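Local coordinates for protein L-Ribose isomerase (PDB 4Q0S) that isomerises L-ribose, probably to L-ribulose, and binds ribitol and a cobalt(II) ion within a cupin barrel, at residues Arg27-Leu32 with Ile75-Leu80; Glu163-Pro168 with Ala200-Pro205; Asp23-Glu28 with Asp59-Gly64. All coordinates share one frame; numbering follows the deposited sequence.

In the fold
Contacts 1 and 3 both start from helix 19-35, share R27 and E28, and have their centres about 14 Å apart. Contact 1 lays the helix against strand 73-82 of an antiparallel sheet, while contact 3 joins residues 23-28 to the short helix 60-63, which comes just before that strand in the chain. The two touch directly, I75 and F77 packing on W25 and V26, and both border the second subunit. Contact 2 comes later in the chain, its centre about 22 Å and about 19 Å from those of contacts 1 and 3, where a long loop meets strand 199-202 of the other sheet. I76 and F201, within contacts 1 and 2, touch a bound ribitol.

Contact 1 of 3, residues Arg27-Leu32 with Ile75-Leu80; sequences REAAAL and IIFESL
A29 and A30 on helix 27-32 lie against I75 and F77 on strand 75-78, the helix crossing the strand at -55° with the two axes 9.7 Å apart at closest approach. The nearest CA pairs are A29 with I75 and A30 with F77, and no hydrogen bond passes between the segments; the contact is apolar and buried. Small residues on this helical face let the strand's larger side chains come up to the helix backbone. The methyl of A29 meets the far end of I75, CB to CD1 3.4 Å, tighter than usual for two carbons. I75 puts CG1 anti to the carbonyl carbon (chi1 -68°), which sends CD1 out to the helix, while its other branch, CG2, lies 3.6 Å over one face of the F77 ring, offset toward the rim. That ring points its CE2-CZ side at the helix: CE2 is 3.5 Å from the backbone N of A30, which meets the ring obliquely, and 3.7 Å from the carbonyl carbon of A29 at the ring edge, while CZ is 3.7 Å from CB of A30. Between I75 and F77, I76 projects to the other side of the strand and touches the bound ribitol. With the helix on one side and ribitol on the other, the arrangement is consistent with a cupin-barrel strand whose inner side lines the pocket.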
ATOM      1  N   ARG A  27      12.435 -15.310  -0.486  1.00 25.02           N
ATOM      2  CA  ARG A  27      12.614 -14.115   0.335  1.00 25.49           C
ATOM      3  C   ARG A  27      12.147 -12.852  -0.392  1.00 24.32           C
ATOM      4  O   ARG A  27      11.564 -11.966   0.227  1.00 24.97           O
ATOM      5  CB  ARG A  27      14.070 -13.985   0.801  1.00 25.93           C
ATOM      6  CG  ARG A  27      14.487 -15.119   1.750  1.00 30.66           C
ATOM      7  CD  ARG A  27      15.855 -14.883   2.387  1.00 32.34           C
ATOM      8  NE  ARG A  27      15.802 -13.893   3.464  1.00 35.85           N
ATOM      9  CZ  ARG A  27      16.869 -13.440   4.123  1.00 37.29           C
ATOM     10  NH1 ARG A  27      18.088 -13.881   3.816  1.00 33.89           N
ATOM     11  NH2 ARG A  27      16.719 -12.540   5.088  1.00 35.89           N
ATOM     12  N   GLU A  28      12.381 -12.772  -1.700  1.00 23.43           N
ATOM     13  CA  GLU A  28      11.930 -11.608  -2.465  1.00 24.32           C
ATOM     14  C   GLU A  28      10.416 -11.583  -2.465  1.00 23.72           C
ATOM     15  O   GLU A  28       9.809 -10.515  -2.402  1.00 21.65           O
ATOM     16  CB  GLU A  28      12.378 -11.665  -3.926  1.00 24.55           C
ATOM     17  CG  GLU A  28      13.763 -11.127  -4.219  1.00 31.89           C
ATOM     18  CD  GLU A  28      13.922  -9.653  -3.885  1.00 32.39           C
ATOM     19  OE1 GLU A  28      12.920  -8.906  -3.898  1.00 34.45           O
ATOM     20  OE2 GLU A  28      15.067  -9.241  -3.624  1.00 34.00           O
ATOM     21  N   ALA A  29       9.815 -12.769  -2.564  1.00 23.16           N
ATOM     22  CA  ALA A  29       8.366 -12.880  -2.600  1.00 21.81           C
ATOM     23  C   ALA A  29       7.767 -12.457  -1.275  1.00 21.39           C
ATOM     24  O   ALA A  29       6.724 -11.818  -1.243  1.00 21.35           O
ATOM     25  CB  ALA A  29       7.946 -14.316  -2.937  1.00 22.40           C
ATOM     26  N   ALA A  30       8.428 -12.818  -0.178  1.00 20.99           N
ATOM     27  CA  ALA A  30       7.935 -12.439   1.137  1.00 22.18           C
ATOM     28  C   ALA A  30       7.980 -10.921   1.298  1.00 21.38           C
ATOM     29  O   ALA A  30       7.105 -10.332   1.927  1.00 20.93           O
ATOM     30  CB  ALA A  30       8.763 -13.120   2.229  1.00 21.85           C
ATOM     31  N   ALA A  31       9.000 -10.290   0.722  1.00 23.00           N
ATOM     32  CA  ALA A  31       9.135  -8.837   0.807  1.00 22.94           C
ATOM     33  C   ALA A  31       8.010  -8.204  -0.001  1.00 21.43           C
ATOM     34  O   ALA A  31       7.394  -7.220   0.418  1.00 22.33           O
ATOM     35  CB  ALA A  31      10.505  -8.394   0.259  1.00 22.90           C
ATOM     36  N   LEU A  32       7.741  -8.775  -1.169  1.00 22.60           N
ATOM     37  CA  LEU A  32       6.670  -8.266  -2.014  1.00 19.33           C
ATOM     38  C   LEU A  32       5.360  -8.378  -1.228  1.00 18.07           C
ATOM     39  O   LEU A  32       4.540  -7.455  -1.212  1.00 19.13           O
ATOM     40  CB  LEU A  32       6.599  -9.080  -3.311  1.00 19.80           C
ATOM     41  CG  LEU A  32       5.530  -8.705  -4.340  1.00 18.48           C
ATOM     42  CD1 LEU A  32       5.740  -7.276  -4.822  1.00 19.63           C
ATOM     43  CD2 LEU A  32       5.613  -9.664  -5.520  1.00 21.10           C
ATOM     44  N   ILE A  75       4.561 -19.913  -5.152  1.00 24.24           N
ATOM     45  CA  ILE A  75       4.906 -19.697  -3.758  1.00 24.34           C
ATOM     46  C   ILE A  75       3.622 -19.491  -2.981  1.00 24.03           C
ATOM     47  O   ILE A  75       2.699 -18.840  -3.468  1.00 24.68           O
ATOM     48  CB  ILE A  75       5.790 -18.440  -3.579  1.00 24.81           C
ATOM     49  CG1 ILE A  75       7.160 -18.680  -4.208  1.00 24.63           C
ATOM     50  CG2 ILE A  75       5.909 -18.092  -2.094  1.00 24.35           C
ATOM     51  CD1 ILE A  75       8.105 -17.529  -4.041  1.00 25.06           C
ATOM     52  N   ILE A  76       3.560 -20.055  -1.781  1.00 22.75           N
ATOM     53  CA  ILE A  76       2.388 -19.888  -0.939  1.00 24.42           C
ATOM     54  C   ILE A  76       2.848 -19.590   0.474  1.00 24.45           C
ATOM     55  O   ILE A  76       3.656 -20.329   1.034  1.00 24.15           O
ATOM     56  CB  ILE A  76       1.505 -21.160  -0.894  1.00 25.22           C
ATOM     57  CG1 ILE A  76       0.981 -21.487  -2.296  1.00 27.58           C
ATOM     58  CG2 ILE A  76       0.336 -20.944   0.065  1.00 25.16           C
ATOM     59  CD1 ILE A  76       0.136 -22.765  -2.359  1.00 27.65           C
ATOM     60  N   PHE A  77       2.360 -18.482   1.027  1.00 23.47           N
ATOM     61  CA  PHE A  77       2.679 -18.099   2.394  1.00 23.48           C
ATOM     62  C   PHE A  77       1.349 -18.223   3.120  1.00 23.11           C
ATOM     63  O   PHE A  77       0.440 -17.416   2.925  1.00 22.22           O
ATOM     64  CB  PHE A  77       3.189 -16.654   2.471  1.00 24.14           C
ATOM     65  CG  PHE A  77       4.529 -16.440   1.818  1.00 26.05           C
ATOM     66  CD1 PHE A  77       5.649 -17.155   2.235  1.00 27.82           C
ATOM     67  CD2 PHE A  77       4.679 -15.500   0.805  1.00 25.30           C
ATOM     68  CE1 PHE A  77       6.902 -16.932   1.650  1.00 26.97           C
ATOM     69  CE2 PHE A  77       5.925 -15.265   0.214  1.00 24.07           C
ATOM     70  CZ  PHE A  77       7.037 -15.982   0.637  1.00 27.22           C
ATOM     71  N   GLU A  78       1.235 -19.255   3.945  1.00 23.75           N
ATOM     72  CA  GLU A  78       0.013 -19.514   4.684  1.00 24.70           C
ATOM     73  C   GLU A  78      -0.006 -18.803   6.035  1.00 24.68           C
ATOM     74  O   GLU A  78       0.829 -19.077   6.897  1.00 22.71           O
ATOM     75  CB  GLU A  78      -0.127 -21.026   4.854  1.00 26.54           C
ATOM     76  CG  GLU A  78      -1.292 -21.500   5.683  1.00 28.28           C
ATOM     77  CD  GLU A  78      -1.323 -23.019   5.774  1.00 29.49           C
ATOM     78  OE1 GLU A  78      -1.818 -23.664   4.829  1.00 31.43           O
ATOM     79  OE2 GLU A  78      -0.834 -23.566   6.785  1.00 30.36           O
ATOM     80  N   SER A  79      -0.959 -17.888   6.215  1.00 24.07           N
ATOM     81  CA  SER A  79      -1.066 -17.138   7.468  1.00 23.49           C
ATOM     82  C   SER A  79      -2.079 -17.759   8.419  1.00 24.75           C
ATOM     83  O   SER A  79      -2.104 -17.447   9.612  1.00 24.59           O
ATOM     84  CB  SER A  79      -1.466 -15.686   7.196  1.00 23.76           C
ATOM     85  OG  SER A  79      -2.790 -15.596   6.688  1.00 22.95           O
ATOM     86  N   LEU A  80      -2.918 -18.641   7.890  1.00 23.97           N
ATOM     87  CA  LEU A  80      -3.925 -19.285   8.709  1.00 23.26           C
ATOM     88  C   LEU A  80      -4.450 -20.571   8.087  1.00 23.52           C
ATOM     89  O   LEU A  80      -4.675 -20.652   6.883  1.00 24.31           O
ATOM     90  CB  LEU A  80      -5.099 -18.327   8.943  1.00 23.15           C
ATOM     91  CG  LEU A  80      -6.276 -18.865   9.759  1.00 25.43           C
ATOM     92  CD1 LEU A  80      -5.882 -18.950  11.236  1.00 26.44           C
ATOM     93  CD2 LEU A  80      -7.478 -17.960   9.578  1.00 25.89           C
TER

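Contact 2 of 3, residues Glu163-Pro168 with Ala200-Pro205; sequences EGVALP and AFRCPP
E163 and G164 meet R202 through water. The carbonyl O of E163 accepts a hydrogen bond from water 1 at 2.8 Å, and that water in turn takes a weak one from NH2 of R202. At G164 the chain adopts positive phi (76°), which favours glycine, and its carbonyl O receives a bond from water 2, which lies in the guanidinium plane, at its edge, 3.0 Å from R202 NH1; water 3 adds a second route, accepting from NH2 but bonded only weakly to G164 O. V165 makes the direct contact. With CG1 anti to its backbone N (chi1 174°), that methyl lies over one face of the guanidinium, 3.8 Å from NH1, while CG2 approaches NH2 less closely. The opposite face is covered by P205, whose CD stands 3.3 Å above the plane, so the group is sandwiched between P205, over its centre, and V165 CG1, offset toward the rim. R202 comes from strand 199-202 in an antiparallel sheet of the cupin barrel, its chain extended from CG to NE, and NE forms a salt bridge with E134 on the adjacent strand 132-137. F201, its neighbour on the strand, touches the ribitol. At A166 both backbone groups are bridged to R202 by water: N donates to water 2, and O accepts from water 4, which takes a bond of 3.0 Å from NH1 of R202. Beyond it the loop packs through L167 on F113 of strand 113-118.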
ATOM      1  N   GLU A 163      -6.861 -16.982 -27.046  1.00 36.41           N
ATOM      2  CA  GLU A 163      -5.913 -17.741 -27.849  1.00 39.52           C
ATOM      3  C   GLU A 163      -4.460 -17.547 -27.425  1.00 39.05           C
ATOM      4  O   GLU A 163      -4.108 -16.540 -26.813  1.00 36.82           O
ATOM      5  CB  GLU A 163      -6.043 -17.358 -29.319  1.00 44.76           C
ATOM      6  CG  GLU A 163      -7.365 -17.737 -29.948  1.00 51.09           C
ATOM      7  CD  GLU A 163      -7.380 -17.441 -31.427  1.00 54.85           C
ATOM      8  OE1 GLU A 163      -7.172 -16.263 -31.795  1.00 57.12           O
ATOM      9  OE2 GLU A 163      -7.593 -18.385 -32.218  1.00 57.18           O
ATOM     10  N   GLY A 164      -3.626 -18.531 -27.759  1.00 38.63           N
ATOM     11  CA  GLY A 164      -2.208 -18.453 -27.464  1.00 38.51           C
ATOM     12  C   GLY A 164      -1.745 -18.687 -26.042  1.00 38.60           C
ATOM     13  O   GLY A 164      -0.769 -18.080 -25.606  1.00 38.79           O
ATOM     14  N   VAL A 165      -2.426 -19.559 -25.309  1.00 38.79           N
ATOM     15  CA  VAL A 165      -2.019 -19.838 -23.940  1.00 35.29           C
ATOM     16  C   VAL A 165      -0.975 -20.952 -23.958  1.00 36.40           C
ATOM     17  O   VAL A 165      -1.289 -22.100 -24.271  1.00 34.92           O
ATOM     18  CB  VAL A 165      -3.222 -20.269 -23.071  1.00 34.86           C
ATOM     19  CG1 VAL A 165      -2.750 -20.688 -21.684  1.00 30.89           C
ATOM     20  CG2 VAL A 165      -4.221 -19.120 -22.961  1.00 33.57           C
ATOM     21  N   ALA A 166       0.268 -20.605 -23.634  1.00 33.98           N
ATOM     22  CA  ALA A 166       1.354 -21.579 -23.609  1.00 33.84           C
ATOM     23  C   ALA A 166       1.278 -22.419 -22.342  1.00 33.52           C
ATOM     24  O   ALA A 166       1.341 -21.892 -21.231  1.00 35.25           O
ATOM     25  CB  ALA A 166       2.706 -20.868 -23.683  1.00 31.90           C
ATOM     26  N   LEU A 167       1.141 -23.727 -22.515  1.00 33.72           N
ATOM     27  CA  LEU A 167       1.053 -24.651 -21.396  1.00 31.99           C
ATOM     28  C   LEU A 167       2.392 -25.362 -21.200  1.00 33.09           C
ATOM     29  O   LEU A 167       3.199 -25.455 -22.124  1.00 33.35           O
ATOM     30  CB  LEU A 167      -0.054 -25.676 -21.661  1.00 32.23           C
ATOM     31  CG  LEU A 167      -1.480 -25.129 -21.778  1.00 31.95           C
ATOM     32  CD1 LEU A 167      -2.443 -26.258 -22.133  1.00 29.04           C
ATOM     33  CD2 LEU A 167      -1.886 -24.484 -20.459  1.00 29.00           C
ATOM     34  N   PRO A 168       2.648 -25.869 -19.985  1.00 33.42           N
ATOM     35  CA  PRO A 168       3.915 -26.563 -19.728  1.00 33.49           C
ATOM     36  C   PRO A 168       4.085 -27.785 -20.636  1.00 35.45           C
ATOM     37  O   PRO A 168       3.125 -28.516 -20.899  1.00 32.18           O
ATOM     38  CB  PRO A 168       3.805 -26.955 -18.251  1.00 33.27           C
ATOM     39  CG  PRO A 168       2.864 -25.917 -17.682  1.00 31.61           C
ATOM     40  CD  PRO A 168       1.828 -25.788 -18.764  1.00 31.89           C
ATOM     41  N   ALA A 200      -7.109 -24.328 -12.282  1.00 23.14           N
ATOM     42  CA  ALA A 200      -5.706 -24.016 -12.460  1.00 25.27           C
ATOM     43  C   ALA A 200      -5.665 -22.524 -12.768  1.00 25.27           C
ATOM     44  O   ALA A 200      -6.683 -21.927 -13.117  1.00 24.60           O
ATOM     45  CB  ALA A 200      -5.127 -24.810 -13.635  1.00 24.11           C
ATOM     46  N   PHE A 201      -4.498 -21.914 -12.617  1.00 25.67           N
ATOM     47  CA  PHE A 201      -4.377 -20.502 -12.912  1.00 25.90           C
ATOM     48  C   PHE A 201      -2.932 -20.122 -13.164  1.00 27.00           C
ATOM     49  O   PHE A 201      -2.014 -20.804 -12.714  1.00 28.62           O
ATOM     50  CB  PHE A 201      -4.983 -19.663 -11.779  1.00 24.10           C
ATOM     51  CG  PHE A 201      -4.380 -19.915 -10.421  1.00 26.87           C
ATOM     52  CD1 PHE A 201      -3.190 -19.297 -10.043  1.00 26.15           C
ATOM     53  CD2 PHE A 201      -5.028 -20.741  -9.502  1.00 26.22           C
ATOM     54  CE1 PHE A 201      -2.656 -19.496  -8.761  1.00 27.73           C
ATOM     55  CE2 PHE A 201      -4.503 -20.947  -8.221  1.00 27.96           C
ATOM     56  CZ  PHE A 201      -3.314 -20.321  -7.851  1.00 25.67           C
ATOM     57  N   ARG A 202      -2.739 -19.040 -13.906  1.00 26.69           N
ATOM     58  CA  ARG A 202      -1.400 -18.576 -14.219  1.00 27.48           C
ATOM     59  C   ARG A 202      -1.356 -17.059 -14.224  1.00 26.73           C
ATOM     60  O   ARG A 202      -2.388 -16.384 -14.221  1.00 25.41           O
ATOM     61  CB  ARG A 202      -0.968 -19.044 -15.614  1.00 26.06           C
ATOM     62  CG  ARG A 202      -1.632 -18.246 -16.738  1.00 24.14           C
ATOM     63  CD  ARG A 202      -0.959 -18.451 -18.100  1.00 25.39           C
ATOM     64  NE  ARG A 202      -1.495 -17.526 -19.099  1.00 25.16           N
ATOM     65  CZ  ARG A 202      -1.044 -17.417 -20.346  1.00 26.34           C
ATOM     66  NH1 ARG A 202      -0.039 -18.180 -20.763  1.00 28.37           N
ATOM     67  NH2 ARG A 202      -1.589 -16.532 -21.174  1.00 25.40           N
ATOM     68  N   CYS A 203      -0.133 -16.550 -14.245  1.00 24.14           N
ATOM     69  CA  CYS A 203       0.133 -15.135 -14.339  1.00 24.00           C
ATOM     70  C   CYS A 203       0.447 -14.962 -15.824  1.00 22.75           C
ATOM     71  O   CYS A 203       1.211 -15.746 -16.387  1.00 23.89           O
ATOM     72  CB  CYS A 203       1.369 -14.775 -13.511  1.00 23.71           C
ATOM     73  SG  CYS A 203       1.961 -13.090 -13.756  1.00 22.95           S
ATOM     74  N   PRO A 204      -0.166 -13.973 -16.490  1.00 23.20           N
ATOM     75  CA  PRO A 204       0.126 -13.782 -17.916  1.00 23.52           C
ATOM     76  C   PRO A 204       1.642 -13.662 -18.100  1.00 25.96           C
ATOM     77  O   PRO A 204       2.324 -13.046 -17.280  1.00 26.33           O
ATOM     78  CB  PRO A 204      -0.602 -12.482 -18.245  1.00 22.74           C
ATOM     79  CG  PRO A 204      -1.773 -12.517 -17.329  1.00 24.36           C
ATOM     80  CD  PRO A 204      -1.172 -13.004 -16.022  1.00 21.26           C
ATOM     81  N   PRO A 205       2.188 -14.253 -19.174  1.00 28.84           N
ATOM     82  CA  PRO A 205       3.629 -14.224 -19.468  1.00 30.14           C
ATOM     83  C   PRO A 205       4.217 -12.834 -19.716  1.00 30.64           C
ATOM     84  O   PRO A 205       5.414 -12.616 -19.541  1.00 31.84           O
ATOM     85  CB  PRO A 205       3.752 -15.108 -20.712  1.00 31.43           C
ATOM     86  CG  PRO A 205       2.563 -16.012 -20.623  1.00 33.37           C
ATOM     87  CD  PRO A 205       1.474 -15.077 -20.163  1.00 29.03           C
TER
HETATM   88  O   HOH W   1      -2.551 -16.192 -24.462  1.00 40.07           O
HETATM   89  O   HOH W   2       1.171 -17.907 -23.504  1.00 31.89           O
HETATM   90  O   HOH W   3      -0.336 -15.144 -23.762  1.00 45.97           O
HETATM   91  O   HOH W   4       2.308 -19.719 -19.705  1.00 25.27           O

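Contact 3 of 3, residues Asp23-Glu28 with Asp59-Gly64; sequences DEWVRE and DAFKNG
The indole of W25 receives the edge of the F61 ring on one face, an edge-to-face (T-shaped) pair with the planes at 72° and the F61 centroid 5.2 Å from that of the six-membered indole ring. The touching atom is CZ, the far corner of the phenylalanine: it stands 3.6 Å above the indole plane, offset toward the rim, and lies 3.7 Å from CE3 of W25 and 3.8 Å from its CD2. For the F61 ring, CD2 of W25 lies at the edge, in plane. W25 reaches across because CG is anti to the backbone N (chi1 -180°), while F61 has CG anti to its carbonyl carbon; the two side chains cross at about a right angle. Around the indole, H109 of the same chain brings its ring against it, and M65 and I75 pack on it too, CD1 of I75 being 3.5 Å from W25 NE1. F61 also packs on I17; both rings are buried. F61 belongs to a weakly bonded helical turn, 60-63, that ends at G64, where phi turns positive (93°). Several polar ties lead to the second subunit: the carbonyl O of F61 accepts from R20 of that subunit, and E28 OE2 bonds to H109 and W66 there. The contact thus joins residues 23-28 of helix 19-35 to the short helix 60-63 at the subunit interface, beside strand 73-82.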
ATOM      1  N   ASP A  23      16.073 -19.274  -1.909  1.00 29.23           N
ATOM      2  CA  ASP A  23      16.000 -18.101  -1.050  1.00 29.94           C
ATOM      3  C   ASP A  23      15.685 -16.806  -1.787  1.00 28.93           C
ATOM      4  O   ASP A  23      14.808 -16.053  -1.365  1.00 29.52           O
ATOM      5  CB  ASP A  23      17.298 -17.941  -0.263  1.00 28.28           C
ATOM      6  CG  ASP A  23      17.388 -18.904   0.895  1.00 31.35           C
ATOM      7  OD1 ASP A  23      16.581 -19.856   0.937  1.00 32.96           O
ATOM      8  OD2 ASP A  23      18.264 -18.717   1.763  1.00 32.02           O
ATOM      9  N   GLU A  24      16.386 -16.534  -2.880  1.00 27.90           N
ATOM     10  CA  GLU A  24      16.127 -15.297  -3.608  1.00 28.43           C
ATOM     11  C   GLU A  24      14.672 -15.271  -4.078  1.00 29.00           C
ATOM     12  O   GLU A  24      14.014 -14.231  -4.038  1.00 27.41           O
ATOM     13  CB  GLU A  24      17.086 -15.156  -4.797  1.00 27.79           C
ATOM     14  CG  GLU A  24      18.557 -15.229  -4.400  1.00 30.39           C
ATOM     15  CD  GLU A  24      19.501 -14.828  -5.516  1.00 30.76           C
ATOM     16  OE1 GLU A  24      19.160 -15.049  -6.699  1.00 27.35           O
ATOM     17  OE2 GLU A  24      20.596 -14.302  -5.208  1.00 31.54           O
ATOM     18  N   TRP A  25      14.170 -16.431  -4.488  1.00 27.18           N
ATOM     19  CA  TRP A  25      12.795 -16.561  -4.962  1.00 26.37           C
ATOM     20  C   TRP A  25      11.800 -16.318  -3.830  1.00 25.50           C
ATOM     21  O   TRP A  25      10.940 -15.440  -3.916  1.00 25.28           O
ATOM     22  CB  TRP A  25      12.599 -17.968  -5.550  1.00 26.81           C
ATOM     23  CG  TRP A  25      11.232 -18.278  -6.099  1.00 27.14           C
ATOM     24  CD1 TRP A  25      10.429 -17.447  -6.831  1.00 28.76           C
ATOM     25  CD2 TRP A  25      10.567 -19.553  -6.071  1.00 26.54           C
ATOM     26  NE1 TRP A  25       9.311 -18.129  -7.266  1.00 25.18           N
ATOM     27  CE2 TRP A  25       9.373 -19.421  -6.814  1.00 25.60           C
ATOM     28  CE3 TRP A  25      10.869 -20.796  -5.493  1.00 24.96           C
ATOM     29  CZ2 TRP A  25       8.478 -20.485  -6.997  1.00 26.50           C
ATOM     30  CZ3 TRP A  25       9.979 -21.854  -5.676  1.00 27.68           C
ATOM     31  CH2 TRP A  25       8.798 -21.690  -6.422  1.00 25.38           C
ATOM     32  N   VAL A  26      11.933 -17.091  -2.760  1.00 25.25           N
ATOM     33  CA  VAL A  26      11.039 -16.979  -1.622  1.00 25.76           C
ATOM     34  C   VAL A  26      11.203 -15.719  -0.769  1.00 25.73           C
ATOM     35  O   VAL A  26      10.212 -15.116  -0.367  1.00 26.67           O
ATOM     36  CB  VAL A  26      11.161 -18.232  -0.726  1.00 27.27           C
ATOM     37  CG1 VAL A  26      10.370 -18.046   0.563  1.00 27.92           C
ATOM     38  CG2 VAL A  26      10.636 -19.442  -1.486  1.00 29.50           C
ATOM     39  N   ARG A  27      12.435 -15.310  -0.486  1.00 25.02           N
ATOM     40  CA  ARG A  27      12.614 -14.115   0.335  1.00 25.49           C
ATOM     41  C   ARG A  27      12.147 -12.852  -0.392  1.00 24.32           C
ATOM     42  O   ARG A  27      11.564 -11.966   0.227  1.00 24.97           O
ATOM     43  CB  ARG A  27      14.070 -13.985   0.801  1.00 25.93           C
ATOM     44  CG  ARG A  27      14.487 -15.119   1.750  1.00 30.66           C
ATOM     45  CD  ARG A  27      15.855 -14.883   2.387  1.00 32.34           C
ATOM     46  NE  ARG A  27      15.802 -13.893   3.464  1.00 35.85           N
ATOM     47  CZ  ARG A  27      16.869 -13.440   4.123  1.00 37.29           C
ATOM     48  NH1 ARG A  27      18.088 -13.881   3.816  1.00 33.89           N
ATOM     49  NH2 ARG A  27      16.719 -12.540   5.088  1.00 35.89           N
ATOM     50  N   GLU A  28      12.381 -12.772  -1.700  1.00 23.43           N
ATOM     51  CA  GLU A  28      11.930 -11.608  -2.465  1.00 24.32           C
ATOM     52  C   GLU A  28      10.416 -11.583  -2.465  1.00 23.72           C
ATOM     53  O   GLU A  28       9.809 -10.515  -2.402  1.00 21.65           O
ATOM     54  CB  GLU A  28      12.378 -11.665  -3.926  1.00 24.55           C
ATOM     55  CG  GLU A  28      13.763 -11.127  -4.219  1.00 31.89           C
ATOM     56  CD  GLU A  28      13.922  -9.653  -3.885  1.00 32.39           C
ATOM     57  OE1 GLU A  28      12.920  -8.906  -3.898  1.00 34.45           O
ATOM     58  OE2 GLU A  28      15.067  -9.241  -3.624  1.00 34.00           O
ATOM     59  N   ASP A  59      12.993 -27.435 -14.206  1.00 35.14           N
ATOM     60  CA  ASP A  59      13.621 -26.770 -15.340  1.00 36.44           C
ATOM     61  C   ASP A  59      13.175 -25.316 -15.413  1.00 36.31           C
ATOM     62  O   ASP A  59      13.653 -24.552 -16.249  1.00 36.50           O
ATOM     63  CB  ASP A  59      13.282 -27.473 -16.660  1.00 38.58           C
ATOM     64  CG  ASP A  59      14.205 -28.644 -16.956  1.00 40.47           C
ATOM     65  OD1 ASP A  59      15.401 -28.571 -16.602  1.00 41.25           O
ATOM     66  OD2 ASP A  59      13.740 -29.631 -17.562  1.00 43.92           O
ATOM     67  N   ALA A  60      12.240 -24.936 -14.551  1.00 34.78           N
ATOM     68  CA  ALA A  60      11.782 -23.559 -14.536  1.00 35.29           C
ATOM     69  C   ALA A  60      12.973 -22.700 -14.128  1.00 34.70           C
ATOM     70  O   ALA A  60      13.072 -21.535 -14.507  1.00 35.68           O
ATOM     71  CB  ALA A  60      10.649 -23.389 -13.536  1.00 34.73           C
ATOM     72  N   PHE A  61      13.885 -23.297 -13.366  1.00 34.63           N
ATOM     73  CA  PHE A  61      15.058 -22.588 -12.889  1.00 36.57           C
ATOM     74  C   PHE A  61      16.286 -22.634 -13.792  1.00 38.58           C
ATOM     75  O   PHE A  61      17.387 -22.277 -13.370  1.00 39.75           O
ATOM     76  CB  PHE A  61      15.383 -23.057 -11.470  1.00 36.00           C
ATOM     77  CG  PHE A  61      14.376 -22.588 -10.452  1.00 36.44           C
ATOM     78  CD1 PHE A  61      14.461 -21.307  -9.915  1.00 35.82           C
ATOM     79  CD2 PHE A  61      13.289 -23.388 -10.109  1.00 35.65           C
ATOM     80  CE1 PHE A  61      13.471 -20.824  -9.051  1.00 37.90           C
ATOM     81  CE2 PHE A  61      12.292 -22.917  -9.248  1.00 35.23           C
ATOM     82  CZ  PHE A  61      12.382 -21.632  -8.719  1.00 36.44           C
ATOM     83  N   LYS A  62      16.098 -23.065 -15.037  1.00 39.44           N
ATOM     84  CA  LYS A  62      17.199 -23.074 -15.992  1.00 39.83           C
ATOM     85  C   LYS A  62      17.346 -21.625 -16.452  1.00 38.73           C
ATOM     86  O   LYS A  62      18.452 -21.087 -16.514  1.00 39.17           O
ATOM     87  CB  LYS A  62      16.895 -23.973 -17.195  1.00 42.04           C
ATOM     88  CG  LYS A  62      17.396 -25.401 -17.048  1.00 47.22           C
ATOM     89  CD  LYS A  62      17.310 -26.162 -18.371  1.00 50.17           C
ATOM     90  CE  LYS A  62      17.940 -27.547 -18.252  1.00 53.31           C
ATOM     91  NZ  LYS A  62      17.856 -28.340 -19.519  1.00 56.37           N
ATOM     92  N   ASN A  63      16.219 -20.992 -16.769  1.00 36.47           N
ATOM     93  CA  ASN A  63      16.235 -19.600 -17.193  1.00 35.18           C
ATOM     94  C   ASN A  63      15.680 -18.674 -16.112  1.00 33.10           C
ATOM     95  O   ASN A  63      15.800 -17.450 -16.206  1.00 33.78           O
ATOM     96  CB  ASN A  63      15.473 -19.437 -18.506  1.00 36.01           C
ATOM     97  CG  ASN A  63      16.177 -20.120 -19.665  1.00 38.67           C
ATOM     98  OD1 ASN A  63      17.394 -20.005 -19.813  1.00 38.80           O
ATOM     99  ND2 ASN A  63      15.418 -20.833 -20.494  1.00 39.31           N
ATOM    100  N   GLY A  64      15.074 -19.260 -15.084  1.00 30.98           N
ATOM    101  CA  GLY A  64      14.555 -18.464 -13.984  1.00 28.87           C
ATOM    102  C   GLY A  64      13.104 -18.015 -14.022  1.00 28.12           C
ATOM    103  O   GLY A  64      12.426 -18.079 -15.049  1.00 25.47           O
TER